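Local atomic coordinates of SsfX3 (Streptomyces sp. SF2575, PDB entry 3SKV), a protein that probably transfers a salicylyl group onto a tetracycline intermediate, as a GDSL-family acyltransferase of a Streptomyces biosynthetic pathway. Residues P295-D298 with E299-A302. The protein carries 1 engineered substitution. Residues are numbered along the deposited sequence; the frame is centred on the assembly and turned at random.
Sequences PFWD and ELPA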
ATOM      1  N   PRO A 295     -13.063   2.492  16.588  1.00 35.66           N
ATOM      2  CA  PRO A 295     -13.582   2.684  17.957  1.00 37.29           C
ATOM      3  C   PRO A 295     -13.759   4.159  18.339  1.00 44.00           C
ATOM      4  O   PRO A 295     -14.762   4.504  18.993  1.00 44.04           O
ATOM      5  CB  PRO A 295     -12.554   1.956  18.831  1.00 39.02           C
ATOM      6  CG  PRO A 295     -11.945   0.930  17.910  1.00 42.18           C
ATOM      7  CD  PRO A 295     -11.834   1.672  16.597  1.00 37.22           C
ATOM      8  N   PHE A 296     -12.847   5.040  17.854  1.00 40.92           N
ATOM      9  CA  PHE A 296     -12.944   6.479  18.116  1.00 41.91           C
ATOM     10  C   PHE A 296     -14.069   7.162  17.323  1.00 47.35           C
ATOM     11  O   PHE A 296     -15.031   7.642  17.923  1.00 49.37           O
ATOM     12  CB  PHE A 296     -11.585   7.206  17.922  1.00 42.83           C
ATOM     13  CG  PHE A 296     -11.656   8.689  18.202  1.00 44.98           C
ATOM     14  CD1 PHE A 296     -11.676   9.169  19.508  1.00 49.28           C
ATOM     15  CD2 PHE A 296     -11.738   9.608  17.158  1.00 45.71           C
ATOM     16  CE1 PHE A 296     -11.785  10.544  19.763  1.00 51.14           C
ATOM     17  CE2 PHE A 296     -11.860  10.980  17.414  1.00 49.07           C
ATOM     18  CZ  PHE A 296     -11.877  11.440  18.713  1.00 48.69           C
ATOM     19  N   TRP A 297     -13.932   7.197  15.987  1.00 42.68           N
ATOM     20  CA  TRP A 297     -14.806   7.882  15.031  1.00 42.96           C
ATOM     21  C   TRP A 297     -16.260   7.448  14.957  1.00 47.71           C
ATOM     22  O   TRP A 297     -17.132   8.310  14.879  1.00 47.77           O
ATOM     23  CB  TRP A 297     -14.153   7.936  13.640  1.00 40.46           C
ATOM     24  CG  TRP A 297     -12.796   8.575  13.652  1.00 40.88           C
ATOM     25  CD1 TRP A 297     -11.597   7.936  13.627  1.00 42.96           C
ATOM     26  CD2 TRP A 297     -12.506   9.974  13.805  1.00 41.67           C
ATOM     27  NE1 TRP A 297     -10.569   8.846  13.737  1.00 43.10           N
ATOM     28  CE2 TRP A 297     -11.098  10.111  13.827  1.00 45.51           C
ATOM     29  CE3 TRP A 297     -13.299  11.128  13.946  1.00 43.81           C
ATOM     30  CZ2 TRP A 297     -10.464  11.356  13.954  1.00 44.59           C
ATOM     31  CZ3 TRP A 297     -12.669  12.359  14.051  1.00 45.90           C
ATOM     32  CH2 TRP A 297     -11.267  12.460  14.070  1.00 46.14           C
ATOM     33  N   ASP A 298     -16.528   6.129  14.956  1.00 45.26           N
ATOM     34  CA  ASP A 298     -17.898   5.577  14.904  1.00 45.40           C
ATOM     35  C   ASP A 298     -18.695   5.910  16.168  1.00 50.23           C
ATOM     36  O   ASP A 298     -19.932   5.967  16.123  1.00 50.90           O
ATOM     37  CB  ASP A 298     -17.866   4.041  14.749  1.00 45.83           C
ATOM     38  CG  ASP A 298     -17.730   3.546  13.327  1.00 45.97           C
ATOM     39  OD1 ASP A 298     -16.585   3.369  12.873  1.00 43.30           O
ATOM     40  OD2 ASP A 298     -18.772   3.285  12.689  1.00 52.49           O
ATOM     41  N   GLU A 299     -17.988   6.103  17.299  1.00 46.75           N
ATOM     42  CA  GLU A 299     -18.634   6.328  18.591  1.00 48.26           C
ATOM     43  C   GLU A 299     -18.856   7.771  19.056  1.00 53.99           C
ATOM     44  O   GLU A 299     -19.474   7.991  20.108  1.00 56.60           O
ATOM     45  CB  GLU A 299     -18.060   5.398  19.677  1.00 49.92           C
ATOM     46  CG  GLU A 299     -18.075   3.911  19.304  1.00 56.94           C
ATOM     47  CD  GLU A 299     -19.377   3.274  18.835  1.00 70.65           C
ATOM     48  OE1 GLU A 299     -20.468   3.840  19.085  1.00 72.59           O
ATOM     49  OE2 GLU A 299     -19.306   2.145  18.300  1.00 56.17           O
ATOM     50  N   LEU A 300     -18.412   8.746  18.248  1.00 48.90           N
ATOM     51  CA  LEU A 300     -18.565  10.168  18.523  1.00 49.96           C
ATOM     52  C   LEU A 300     -20.043  10.565  18.569  1.00 59.13           C
ATOM     53  O   LEU A 300     -20.840   9.996  17.813  1.00 58.46           O
ATOM     54  CB  LEU A 300     -17.845  11.006  17.454  1.00 48.47           C
ATOM     55  CG  LEU A 300     -16.319  11.027  17.447  1.00 51.73           C
ATOM     56  CD1 LEU A 300     -15.829  12.052  16.467  1.00 52.03           C
ATOM     57  CD2 LEU A 300     -15.741  11.364  18.809  1.00 52.68           C
ATOM     58  N   PRO A 301     -20.442  11.506  19.461  1.00 60.81           N
ATOM     59  CA  PRO A 301     -21.858  11.918  19.515  1.00 62.74           C
ATOM     60  C   PRO A 301     -22.239  12.688  18.240  1.00 68.11           C
ATOM     61  O   PRO A 301     -21.469  13.549  17.797  1.00 67.97           O
ATOM     62  CB  PRO A 301     -21.928  12.777  20.788  1.00 66.52           C
ATOM     63  CG  PRO A 301     -20.640  12.476  21.547  1.00 70.98           C
ATOM     64  CD  PRO A 301     -19.646  12.248  20.458  1.00 64.47           C
ATOM     65  N   ALA A 302     -23.386  12.311  17.617  1.00 64.75           N
ATOM     66  CA  ALA A 302     -23.917  12.827  16.348  1.00 63.82           C
ATOM     67  C   ALA A 302     -23.805  14.340  16.115  1.00 70.35           C
ATOM     68  O   ALA A 302     -23.355  14.743  15.035  1.00 68.97           O
ATOM     69  CB  ALA A 302     -25.344  12.352  16.133  1.00 64.76           C
TER
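Phe296 and Glu299 are joined by the backbone of a tight turn: Glu299 N points back to Phe296 O at 3.4 Å, a weak hydrogen bond with an N-H...O angle of 137°. The phi and psi of Trp297 and Asp298, the two central residues, are those of a type I beta turn, and at Leu300 the chain opens into an extended run through Pro301. Leu300 sends one branch to each of the two aromatic rings. Its CD2 sits over one face of Phe296, displaced toward the rim, in a CH-pi contact 4.2 Å from the ring centroid and 23° off the normal. Phe296 reaches it because CG stands anti to the backbone N (chi1 -179°), and Phe296 CD2 in turn lies over the centre of one face of the Trp297 ring. The other branch of Leu300, CD1, meets Trp297 CE3 obliquely at 3.7 Å. With an alanine in place of Leu300, the face of Phe296 would probably lose its methyl cover and a gap would open beside the benzo ring of Trp297. The turn belongs to the surface loop between strand 286-290, in the parallel sheet of the GDSL/SGNH fold, and helix 308-324; Leu300 also touches Phe257 of helix 254-257. The acidic side chains find their partners outside the turn. Asp298 accepts from Ser294 N through OD1 and forms a salt bridge to Arg312 through OD2, tying the loop to helix 308-324. Glu299 passes its CG 3.4 Å from Pro295 O and then bends, its OE2 hydrogen-bonding to the Tyr293 hydroxyl.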